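Local coordinates for protein beta-1,4-mannanase (Cryptopygus antarcticus, PDB 4OOZ) that hydrolyses internal beta-1,4-mannosidic linkages in mannans, galactomannans and glucomannans, releasing mostly short manno-oligosaccharides, at residues V42-R47 and W341-G346; R81-V86 and L131-L136; S285-Q290 and C317-G322. All coordinates share one frame; numbering follows the deposited sequence.

Contact 1 (V42-R47 and W341-G346); sequences VNFAWR and WQFNSG. With BMA (beta-D-mannopyranose), chain G.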
loop_
_atom_site.group_PDB
_atom_site.type_symbol
_atom_site.label_atom_id
_atom_site.label_comp_id
_atom_site.label_asym_id
_atom_site.label_seq_id
_atom_site.Cartn_x
_atom_site.Cartn_y
_atom_site.Cartn_z
ATOM N N VAL A 42 -3.042 -9.055 -6.715
ATOM C CA VAL A 42 -3.156 -9.658 -5.396
ATOM C C VAL A 42 -2.212 -9.029 -4.392
ATOM O O VAL A 42 -1.267 -8.330 -4.753
ATOM C CB VAL A 42 -2.848 -11.166 -5.436
ATOM C CG1 VAL A 42 -3.717 -11.867 -6.453
ATOM C CG2 VAL A 42 -1.378 -11.391 -5.753
ATOM N N ASN A 43 -2.478 -9.286 -3.121
ATOM C CA ASN A 43 -1.464 -9.100 -2.105
ATOM C C ASN A 43 -0.632 -10.369 -2.017
ATOM O O ASN A 43 -1.172 -11.443 -1.772
ATOM C CB ASN A 43 -2.089 -8.783 -0.746
ATOM C CG ASN A 43 -2.466 -7.327 -0.602
ATOM O OD1 ASN A 43 -1.711 -6.534 -0.040
ATOM N ND2 ASN A 43 -3.644 -6.966 -1.099
ATOM N N PHE A 44 0.668 -10.269 -2.264
ATOM C CA PHE A 44 1.556 -11.313 -1.783
ATOM C C PHE A 44 1.506 -11.139 -0.291
ATOM O O PHE A 44 1.318 -12.087 0.469
ATOM C CB PHE A 44 2.999 -11.166 -2.277
ATOM C CG PHE A 44 3.190 -11.434 -3.738
ATOM C CD1 PHE A 44 2.137 -11.840 -4.539
ATOM C CD2 PHE A 44 4.443 -11.290 -4.308
ATOM C CE1 PHE A 44 2.333 -12.082 -5.886
ATOM C CE2 PHE A 44 4.645 -11.530 -5.648
ATOM C CZ PHE A 44 3.590 -11.925 -6.441
ATOM N N ALA A 45 1.643 -9.870 0.086
ATOM C CA ALA A 45 1.944 -9.417 1.433
ATOM C C ALA A 45 3.285 -9.989 1.891
ATOM O O ALA A 45 4.168 -9.228 2.277
ATOM C CB ALA A 45 0.835 -9.777 2.385
ATOM N N TRP A 46 3.444 -11.312 1.829
ATOM C CA TRP A 46 4.724 -11.944 2.141
ATOM C C TRP A 46 4.802 -13.423 1.772
ATOM O O TRP A 46 3.795 -14.078 1.509
ATOM C CB TRP A 46 5.046 -11.794 3.631
ATOM C CG TRP A 46 4.042 -12.413 4.551
ATOM C CD1 TRP A 46 3.983 -13.718 4.944
ATOM C CD2 TRP A 46 2.965 -11.745 5.215
ATOM N NE1 TRP A 46 2.929 -13.906 5.804
ATOM C CE2 TRP A 46 2.293 -12.708 5.993
ATOM C CE3 TRP A 46 2.504 -10.425 5.229
ATOM C CZ2 TRP A 46 1.175 -12.397 6.764
ATOM C CZ3 TRP A 46 1.399 -10.117 5.997
ATOM C CH2 TRP A 46 0.747 -11.097 6.754
ATOM N N ARG A 47 6.033 -13.925 1.750
ATOM C CA ARG A 47 6.312 -15.356 1.742
ATOM C C ARG A 47 6.748 -15.745 3.147
ATOM O O ARG A 47 6.221 -16.685 3.739
ATOM C CB ARG A 47 7.390 -15.701 0.716
ATOM C CG ARG A 47 8.073 -17.034 0.941
ATOM C CD ARG A 47 7.185 -18.207 0.581
ATOM N NE ARG A 47 7.918 -19.470 0.634
ATOM C CZ ARG A 47 7.414 -20.644 0.270
ATOM N NH1 ARG A 47 6.169 -20.722 -0.185
ATOM N NH2 ARG A 47 8.155 -21.742 0.352
ATOM N N TRP A 341 -6.921 -10.262 -1.026
ATOM C CA TRP A 341 -6.056 -10.368 0.128
ATOM C C TRP A 341 -5.311 -11.690 0.201
ATOM O O TRP A 341 -5.885 -12.772 0.087
ATOM C CB TRP A 341 -6.806 -10.150 1.429
ATOM C CG TRP A 341 -5.890 -10.422 2.574
ATOM C CD1 TRP A 341 -5.994 -11.432 3.480
ATOM C CD2 TRP A 341 -4.666 -9.732 2.884
ATOM N NE1 TRP A 341 -4.938 -11.395 4.357
ATOM C CE2 TRP A 341 -4.109 -10.360 4.014
ATOM C CE3 TRP A 341 -3.999 -8.635 2.328
ATOM C CZ2 TRP A 341 -2.923 -9.927 4.602
ATOM C CZ3 TRP A 341 -2.818 -8.208 2.914
ATOM C CH2 TRP A 341 -2.294 -8.853 4.039
ATOM N N GLN A 342 -4.011 -11.524 0.427
ATOM C CA GLN A 342 -2.947 -12.521 0.430
ATOM C C GLN A 342 -3.037 -13.779 -0.416
ATOM O O GLN A 342 -3.876 -14.663 -0.236
ATOM C CB GLN A 342 -2.640 -12.924 1.866
ATOM C CG GLN A 342 -1.251 -12.451 2.177
ATOM C CD GLN A 342 -0.800 -12.648 3.578
ATOM O OE1 GLN A 342 -1.596 -12.697 4.508
ATOM N NE2 GLN A 342 0.507 -12.745 3.745
ATOM N N PHE A 343 -2.042 -13.831 -1.294
ATOM C CA PHE A 343 -1.791 -14.867 -2.279
ATOM C C PHE A 343 -1.194 -16.140 -1.691
ATOM O O PHE A 343 -1.210 -17.188 -2.332
ATOM C CB PHE A 343 -0.854 -14.296 -3.352
ATOM C CG PHE A 343 -0.864 -15.048 -4.654
ATOM C CD1 PHE A 343 -1.943 -14.953 -5.519
ATOM C CD2 PHE A 343 0.227 -15.811 -5.035
ATOM C CE1 PHE A 343 -1.945 -15.625 -6.724
ATOM C CE2 PHE A 343 0.234 -16.487 -6.242
ATOM C CZ PHE A 343 -0.854 -16.395 -7.089
ATOM N N ASN A 344 -0.653 -16.055 -0.479
ATOM C CA ASN A 344 -0.044 -17.231 0.140
ATOM C C ASN A 344 -1.070 -18.108 0.839
ATOM O O ASN A 344 -0.729 -19.145 1.399
ATOM C CB ASN A 344 1.068 -16.833 1.124
ATOM C CG ASN A 344 0.562 -16.063 2.335
ATOM O OD1 ASN A 344 -0.552 -16.267 2.820
ATOM N ND2 ASN A 344 1.412 -15.189 2.852
ATOM N N SER A 345 -2.317 -17.651 0.827
ATOM C CA SER A 345 -3.470 -18.405 1.316
ATOM C C SER A 345 -3.498 -18.572 2.831
ATOM O O SER A 345 -4.121 -19.503 3.337
ATOM C CB SER A 345 -3.522 -19.786 0.658
ATOM O OG SER A 345 -3.176 -19.714 -0.713
ATOM N N GLY A 346 -2.848 -17.670 3.555
ATOM C CA GLY A 346 -2.745 -17.813 4.997
ATOM C C GLY A 346 -3.339 -16.673 5.804
ATOM O O GLY A 346 -3.365 -15.522 5.366
HETATM C C1 BMA G . -3.573 -7.059 7.177
HETATM C C2 BMA G . -4.484 -6.092 7.873
HETATM C C3 BMA G . -5.133 -6.790 9.044
HETATM C C4 BMA G . -5.847 -8.071 8.592
HETATM C C5 BMA G . -4.950 -8.946 7.697
HETATM C C6 BMA G . -5.751 -10.021 6.997
HETATM O O1 BMA G . -3.059 -6.370 6.074
HETATM O O2 BMA G . -5.546 -5.748 6.995
HETATM O O3 BMA G . -6.066 -5.937 9.702
HETATM O O4 BMA G . -6.236 -8.828 9.732
HETATM O O5 BMA G . -4.316 -8.143 6.682
HETATM O O6 BMA G . -7.018 -10.141 7.631
#

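Contact 2 (R81-V86 and L131-L136); sequences RVWVHV and LFNGAL. With BMA (beta-D-mannopyranose), chain G.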
loop_
_atom_site.group_PDB
_atom_site.type_symbol
_atom_site.label_atom_id
_atom_site.label_comp_id
_atom_site.label_asym_id
_atom_site.label_seq_id
_atom_site.Cartn_x
_atom_site.Cartn_y
_atom_site.Cartn_z
ATOM N N ARG A 81 1.143 -6.476 -4.265
ATOM C CA ARG A 81 1.448 -5.675 -3.085
ATOM C C ARG A 81 2.303 -6.479 -2.108
ATOM O O ARG A 81 1.858 -7.494 -1.575
ATOM C CB ARG A 81 0.160 -5.203 -2.410
ATOM C CG ARG A 81 0.368 -4.239 -1.250
ATOM C CD ARG A 81 -0.947 -3.589 -0.864
ATOM N NE ARG A 81 -0.841 -2.734 0.315
ATOM C CZ ARG A 81 -1.293 -3.067 1.520
ATOM N NH1 ARG A 81 -1.872 -4.243 1.712
ATOM N NH2 ARG A 81 -1.165 -2.226 2.534
ATOM N N VAL A 82 3.530 -6.021 -1.881
ATOM C CA VAL A 82 4.480 -6.754 -1.050
ATOM C C VAL A 82 5.001 -5.923 0.124
ATOM O O VAL A 82 5.413 -4.774 -0.043
ATOM C CB VAL A 82 5.672 -7.247 -1.890
ATOM C CG1 VAL A 82 5.240 -8.375 -2.797
ATOM C CG2 VAL A 82 6.238 -6.116 -2.718
ATOM N N TRP A 83 4.976 -6.512 1.315
ATOM C CA TRP A 83 5.457 -5.835 2.519
ATOM C C TRP A 83 6.975 -5.976 2.662
ATOM O O TRP A 83 7.564 -6.951 2.196
ATOM C CB TRP A 83 4.755 -6.381 3.767
ATOM C CG TRP A 83 3.279 -6.095 3.810
ATOM C CD1 TRP A 83 2.497 -5.663 2.779
ATOM C CD2 TRP A 83 2.411 -6.214 4.945
ATOM N NE1 TRP A 83 1.199 -5.509 3.198
ATOM C CE2 TRP A 83 1.118 -5.840 4.524
ATOM C CE3 TRP A 83 2.601 -6.601 6.275
ATOM C CZ2 TRP A 83 0.023 -5.843 5.383
ATOM C CZ3 TRP A 83 1.513 -6.602 7.126
ATOM C CH2 TRP A 83 0.240 -6.227 6.678
ATOM N N VAL A 84 7.604 -4.996 3.306
ATOM C CA VAL A 84 9.060 -4.970 3.414
ATOM C C VAL A 84 9.545 -4.976 4.870
ATOM O O VAL A 84 9.880 -6.030 5.409
ATOM C CB VAL A 84 9.646 -3.742 2.689
ATOM C CG1 VAL A 84 11.165 -3.781 2.708
ATOM C CG2 VAL A 84 9.143 -3.692 1.261
ATOM N N HIS A 85 9.580 -3.804 5.499
ATOM C CA HIS A 85 10.075 -3.686 6.867
ATOM C C HIS A 85 9.197 -4.443 7.854
ATOM O O HIS A 85 9.697 -5.130 8.743
ATOM C CB HIS A 85 10.171 -2.218 7.293
ATOM C CG HIS A 85 11.083 -1.398 6.432
ATOM N ND1 HIS A 85 12.036 -1.955 5.618
ATOM C CD2 HIS A 85 11.188 -0.054 6.285
ATOM C CE1 HIS A 85 12.693 -0.991 4.989
ATOM N NE2 HIS A 85 12.200 0.166 5.376
ATOM N N VAL A 86 7.888 -4.303 7.683
ATOM C CA VAL A 86 6.897 -4.954 8.534
ATOM C C VAL A 86 7.090 -4.582 10.006
ATOM O O VAL A 86 6.691 -3.500 10.429
ATOM C CB VAL A 86 6.933 -6.486 8.373
ATOM C CG1 VAL A 86 5.708 -7.105 9.003
ATOM C CG2 VAL A 86 7.001 -6.858 6.902
ATOM N N LEU A 131 6.210 -0.407 3.355
ATOM C CA LEU A 131 7.312 -0.306 4.304
ATOM C C LEU A 131 6.954 -0.952 5.637
ATOM O O LEU A 131 7.277 -2.114 5.878
ATOM C CB LEU A 131 7.703 1.157 4.511
ATOM C CG LEU A 131 8.098 1.911 3.241
ATOM C CD1 LEU A 131 8.471 3.352 3.551
ATOM C CD2 LEU A 131 9.230 1.200 2.518
ATOM N N PHE A 132 6.280 -0.201 6.498
ATOM C CA PHE A 132 5.957 -0.681 7.835
ATOM C C PHE A 132 4.528 -1.187 7.961
ATOM O O PHE A 132 3.624 -0.716 7.273
ATOM C CB PHE A 132 6.187 0.426 8.865
ATOM C CG PHE A 132 7.574 0.995 8.844
ATOM C CD1 PHE A 132 8.649 0.250 9.302
ATOM C CD2 PHE A 132 7.803 2.276 8.377
ATOM C CE1 PHE A 132 9.927 0.770 9.284
ATOM C CE2 PHE A 132 9.077 2.802 8.359
ATOM C CZ PHE A 132 10.141 2.048 8.812
ATOM N N ASN A 133 4.334 -2.149 8.854
ATOM C CA ASN A 133 2.998 -2.589 9.220
ATOM C C ASN A 133 2.433 -1.647 10.278
ATOM O O ASN A 133 3.190 -1.009 11.007
ATOM C CB ASN A 133 3.024 -4.030 9.727
ATOM C CG ASN A 133 1.637 -4.594 9.955
ATOM O OD1 ASN A 133 0.643 -4.038 9.489
ATOM N ND2 ASN A 133 1.563 -5.708 10.669
ATOM N N GLY A 134 1.110 -1.546 10.355
ATOM C CA GLY A 134 0.471 -0.674 11.325
ATOM C C GLY A 134 -0.668 -1.356 12.058
ATOM O O GLY A 134 -1.088 -0.905 13.122
ATOM N N ALA A 135 -1.176 -2.439 11.475
ATOM C CA ALA A 135 -2.184 -3.267 12.128
ATOM C C ALA A 135 -1.611 -3.768 13.440
ATOM O O ALA A 135 -2.255 -3.718 14.488
ATOM C CB ALA A 135 -2.581 -4.431 11.242
ATOM N N LEU A 136 -0.381 -4.259 13.347
ATOM C CA LEU A 136 0.407 -4.675 14.491
ATOM C C LEU A 136 1.793 -4.063 14.344
ATOM O O LEU A 136 2.321 -3.989 13.239
ATOM C CB LEU A 136 0.493 -6.201 14.561
ATOM C CG LEU A 136 -0.805 -7.022 14.496
ATOM C CD1 LEU A 136 -0.485 -8.506 14.400
ATOM C CD2 LEU A 136 -1.743 -6.756 15.675
HETATM C C1 BMA G . -3.573 -7.059 7.177
HETATM C C2 BMA G . -4.484 -6.092 7.873
HETATM C C3 BMA G . -5.133 -6.790 9.044
HETATM C C4 BMA G . -5.847 -8.071 8.592
HETATM C C5 BMA G . -4.950 -8.946 7.697
HETATM C C6 BMA G . -5.751 -10.021 6.997
HETATM O O1 BMA G . -3.059 -6.370 6.074
HETATM O O2 BMA G . -5.546 -5.748 6.995
HETATM O O3 BMA G . -6.066 -5.937 9.702
HETATM O O4 BMA G . -6.236 -8.828 9.732
HETATM O O5 BMA G . -4.316 -8.143 6.682
HETATM O O6 BMA G . -7.018 -10.141 7.631
#

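Contact 3 (S285-Q290 and C317-G322); sequences SGKWNQ and CSQNEG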
loop_
_atom_site.group_PDB
_atom_site.type_symbol
_atom_site.label_atom_id
_atom_site.label_comp_id
_atom_site.label_asym_id
_atom_site.label_seq_id
_atom_site.Cartn_x
_atom_site.Cartn_y
_atom_site.Cartn_z
ATOM N N SER A 285 -19.116 -10.455 9.899
ATOM C CA SER A 285 -20.309 -11.308 10.020
ATOM C C SER A 285 -20.963 -11.600 8.661
ATOM O O SER A 285 -22.129 -11.986 8.598
ATOM C CB SER A 285 -21.348 -10.691 10.967
ATOM O OG SER A 285 -20.769 -10.301 12.202
ATOM N N GLY A 286 -20.213 -11.431 7.577
ATOM C CA GLY A 286 -20.764 -11.631 6.247
ATOM C C GLY A 286 -21.596 -10.436 5.826
ATOM O O GLY A 286 -22.335 -10.485 4.843
ATOM N N LYS A 287 -21.467 -9.358 6.589
ATOM C CA LYS A 287 -22.138 -8.104 6.285
ATOM C C LYS A 287 -21.127 -7.015 5.986
ATOM O O LYS A 287 -20.243 -6.749 6.799
ATOM C CB LYS A 287 -23.035 -7.680 7.450
ATOM C CG LYS A 287 -24.448 -8.240 7.394
ATOM C CD LYS A 287 -24.752 -8.839 6.027
ATOM C CE LYS A 287 -26.243 -8.950 5.778
ATOM N NZ LYS A 287 -26.507 -9.645 4.489
ATOM N N TRP A 288 -21.248 -6.397 4.816
ATOM C CA TRP A 288 -20.441 -5.227 4.505
ATOM C C TRP A 288 -20.708 -4.150 5.534
ATOM O O TRP A 288 -21.785 -4.103 6.126
ATOM C CB TRP A 288 -20.752 -4.671 3.115
ATOM C CG TRP A 288 -20.269 -5.489 1.964
ATOM C CD1 TRP A 288 -21.027 -6.007 0.957
ATOM C CD2 TRP A 288 -18.917 -5.865 1.682
ATOM N NE1 TRP A 288 -20.235 -6.691 0.071
ATOM C CE2 TRP A 288 -18.934 -6.619 0.493
ATOM C CE3 TRP A 288 -17.694 -5.643 2.322
ATOM C CZ2 TRP A 288 -17.779 -7.149 -0.071
ATOM C CZ3 TRP A 288 -16.550 -6.173 1.761
ATOM C CH2 TRP A 288 -16.600 -6.919 0.579
ATOM N N ASN A 289 -19.727 -3.292 5.762
ATOM C CA ASN A 289 -20.023 -2.027 6.396
ATOM C C ASN A 289 -20.963 -1.319 5.442
ATOM O O ASN A 289 -20.805 -1.426 4.227
ATOM C CB ASN A 289 -18.759 -1.212 6.663
ATOM C CG ASN A 289 -17.956 -1.749 7.835
ATOM O OD1 ASN A 289 -18.130 -2.894 8.251
ATOM N ND2 ASN A 289 -17.074 -0.918 8.375
ATOM N N GLN A 290 -21.955 -0.627 5.988
ATOM C CA GLN A 290 -23.028 -0.041 5.189
ATOM C C GLN A 290 -22.518 0.812 4.027
ATOM O O GLN A 290 -23.142 0.875 2.968
ATOM C CB GLN A 290 -23.936 0.797 6.089
ATOM C CG GLN A 290 -25.133 1.411 5.392
ATOM C CD GLN A 290 -26.331 1.520 6.307
ATOM O OE1 GLN A 290 -26.233 1.254 7.506
ATOM N NE2 GLN A 290 -27.470 1.912 5.750
ATOM N N CYS A 317 -14.284 -13.005 2.948
ATOM C CA CYS A 317 -14.836 -12.037 3.885
ATOM C C CYS A 317 -15.578 -10.927 3.150
ATOM O O CYS A 317 -15.358 -9.741 3.401
ATOM C CB CYS A 317 -13.735 -11.452 4.770
ATOM S SG CYS A 317 -13.010 -12.645 5.917
ATOM N N SER A 318 -16.454 -11.332 2.235
ATOM C CA SER A 318 -17.342 -10.414 1.534
ATOM C C SER A 318 -18.784 -10.794 1.853
ATOM O O SER A 318 -19.057 -11.379 2.899
ATOM C CB SER A 318 -17.092 -10.457 0.027
ATOM O OG SER A 318 -17.287 -11.762 -0.485
ATOM N N GLN A 319 -19.706 -10.465 0.951
ATOM C CA GLN A 319 -21.098 -10.875 1.109
ATOM C C GLN A 319 -21.439 -11.992 0.132
ATOM O O GLN A 319 -22.610 -12.268 -0.127
ATOM C CB GLN A 319 -22.042 -9.691 0.907
ATOM C CG GLN A 319 -22.278 -8.879 2.162
ATOM C CD GLN A 319 -23.404 -7.881 2.009
ATOM O OE1 GLN A 319 -23.501 -6.917 2.768
ATOM N NE2 GLN A 319 -24.266 -8.107 1.025
ATOM N N ASN A 320 -20.393 -12.618 -0.402
ATOM C CA ASN A 320 -20.489 -13.736 -1.339
ATOM C C ASN A 320 -21.041 -13.318 -2.700
ATOM O O ASN A 320 -21.819 -14.043 -3.315
ATOM C CB ASN A 320 -21.337 -14.866 -0.747
ATOM C CG ASN A 320 -20.945 -16.228 -1.281
ATOM O OD1 ASN A 320 -20.029 -16.867 -0.763
ATOM N ND2 ASN A 320 -21.641 -16.684 -2.317
ATOM N N GLU A 321 -20.614 -12.151 -3.170
ATOM C CA GLU A 321 -21.010 -11.653 -4.482
ATOM C C GLU A 321 -20.349 -12.451 -5.597
ATOM O O GLU A 321 -20.808 -12.446 -6.738
ATOM C CB GLU A 321 -20.649 -10.170 -4.627
ATOM C CG GLU A 321 -21.253 -9.255 -3.575
ATOM C CD GLU A 321 -20.500 -9.282 -2.260
ATOM O OE1 GLU A 321 -19.884 -10.320 -1.939
ATOM O OE2 GLU A 321 -20.527 -8.261 -1.545
ATOM N N GLY A 322 -19.268 -13.140 -5.257
ATOM C CA GLY A 322 -18.452 -13.816 -6.246
ATOM C C GLY A 322 -17.175 -13.029 -6.444
ATOM O O GLY A 322 -17.192 -11.801 -6.444
#

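Contact 1 (V42-R47 and W341-G346)
Phe343 N donates a backbone hydrogen bond to Asn43 O (2.6 Å) where strand 35-45 ends beside the loop after strand 337-340, its parallel neighbour in the (beta/alpha)8 barrel of this glycosyl hydrolase family 5 enzyme. A second hydrogen bond crosses the contact from Asn344 ND2 to Trp46 O (3.0 Å). Here the oxygen stays near the Asn344 amide plane, whereas the nitrogen stands 37° out of the Trp46 carbonyl plane. Asn43 OD1 turns to a partner outside the two segments and accepts from Arg81 NH1.

Packing contacts flank these bonds. Asn43 CG lies 3.6 Å from Trp341 CE3, with the amide turned 51° against the indole. Val42 CG2 reaches Phe343 CD1 at 3.6 Å. With CG anti to the backbone N (chi1 -160°), Phe343 lies alongside Phe44, and Trp68 meets both rings edge-to-face. Ala45 CB abuts Trp341 CH2 at 3.7 Å.

At Trp341, a substrate-binding residue, mannose O5 sits over one face, toward the rim and 3.1 Å from Trp341 CZ2, and CB of the adjacent Gln342 lies over the opposite face. Beyond it, Asn344 OD1 closes an Asx turn, accepting from Gly346 N at 2.8 Å in its own carbonyl plane.

Contact 2 (R81-V86 and L131-L136)
Val86 pairs with Phe132 in a parallel beta bridge, CA to CA 4.4 Å, and its backbone bonds to the residues before and after Phe132: Val86 N donates to Leu131 O at 2.9 Å, and Asn133 N donates to Val86 O at 3.1 Å. The chain turns a corner at His85, just before this bridge, and the side chains of the bridged pair diverge.

Next to the bridge, His85 points toward the other strand and sets CD2 over one face of the Phe132 ring, 3.4 Å from Phe132 CE1. Their planes are inclined at 52°. Tyr155 of helix 149-167 meets both rings.

Strands 79-86 and 126-133 are consecutive parallel strands of the (beta/alpha)8 barrel, linked through helix 109-122, and the end of this pairing borders the substrate cleft. Here Asn133 extends with CG anti to its backbone nitrogen (chi1 -173°), which brings Asn133 CG to 3.5 Å from CZ3 of Trp83, ring and amide planes 45° apart. Asn133 OD1 has several donors: it accepts from ND2 of the substrate-binding Asn180 and, in an Asx turn, from Ala135 N at 3.1 Å, with Gly134 N adding a weak bond. Trp83 is itself a substrate-binding residue: mannose O1 comes to the edge of its benzo ring, near the indole plane, 3.2 Å from Trp83 CZ2.

Contact 3 (S285-Q290 and C317-G322)
Trp288 and Ser318 form the tightly packed half of this contact. The indole lies with one face against the backbone at Ser318 and Gln319: Ser318 CA stands 4.1 Å from the centroid of the six-membered ring, in an off-centre CH-pi contact, and Ser318 CB comes to 3.4 Å from Trp288 CZ2. Leu326 of helix 323-332 touches both Trp288 and Ser318, and Phe294 meets the indole as well, so this part is buried.

One hydrogen bond links the two loops. Trp288 N donates to Gln319 OE1 at 3.1 Å with an N-H...O angle of 164°, directed at a lone pair in the carbonyl plane. Gln319 runs straight out past CG (chi2 -169°), which carries its amide to Trp288 N, the amide plane 31° from the indole, and Gln319 CD lies 3.2 Å from Trp288 CD1. With the amide gone, as in an alanine here, Trp288 N would probably lose this acceptor and a gap would open beside the pyrrole part of the indole.

The other side is looser and faces solvent: the exposed Lys287 brings CD no nearer than 4.0 Å to Gln319 OE1. Within the second loop Ser318 OG accepts from Asn320 N at 3.2 Å, an ST turn shortly before Gly322, the N-cap of helix 323-332. Cys317 is bonded to Cys349 in a disulfide. Both segments belong to loops following barrel strands 277-278 and 308-313, the side of a (beta/alpha)8 glycosidase where the substrate cleft lies; the substrate-binding Tyr282 and His284 are close by.

How the contacts relate
Contacts 1 and 2 meet directly, with centres 12 Å apart, because strands 35-45 and 79-86 are neighbours in the barrel sheet. Ala45 N lies 2.9 Å from Arg81 O, probably hydrogen-bonded, and Trp46 CZ3 packs 3.7 Å from Trp83 CZ3. Both contacts reach the same mannose, which is also hydrogen-bonded to Glu181 and Glu312, probably the acid/base and the nucleophile; Arg81 forms a salt bridge with Glu312. Contact 3 stands apart, its centre about 20 Å from that of contact 1 and 25 Å from that of contact 2. It nevertheless lies near the cleft: the Cys317 side chain is about 7 Å from a bound mannose.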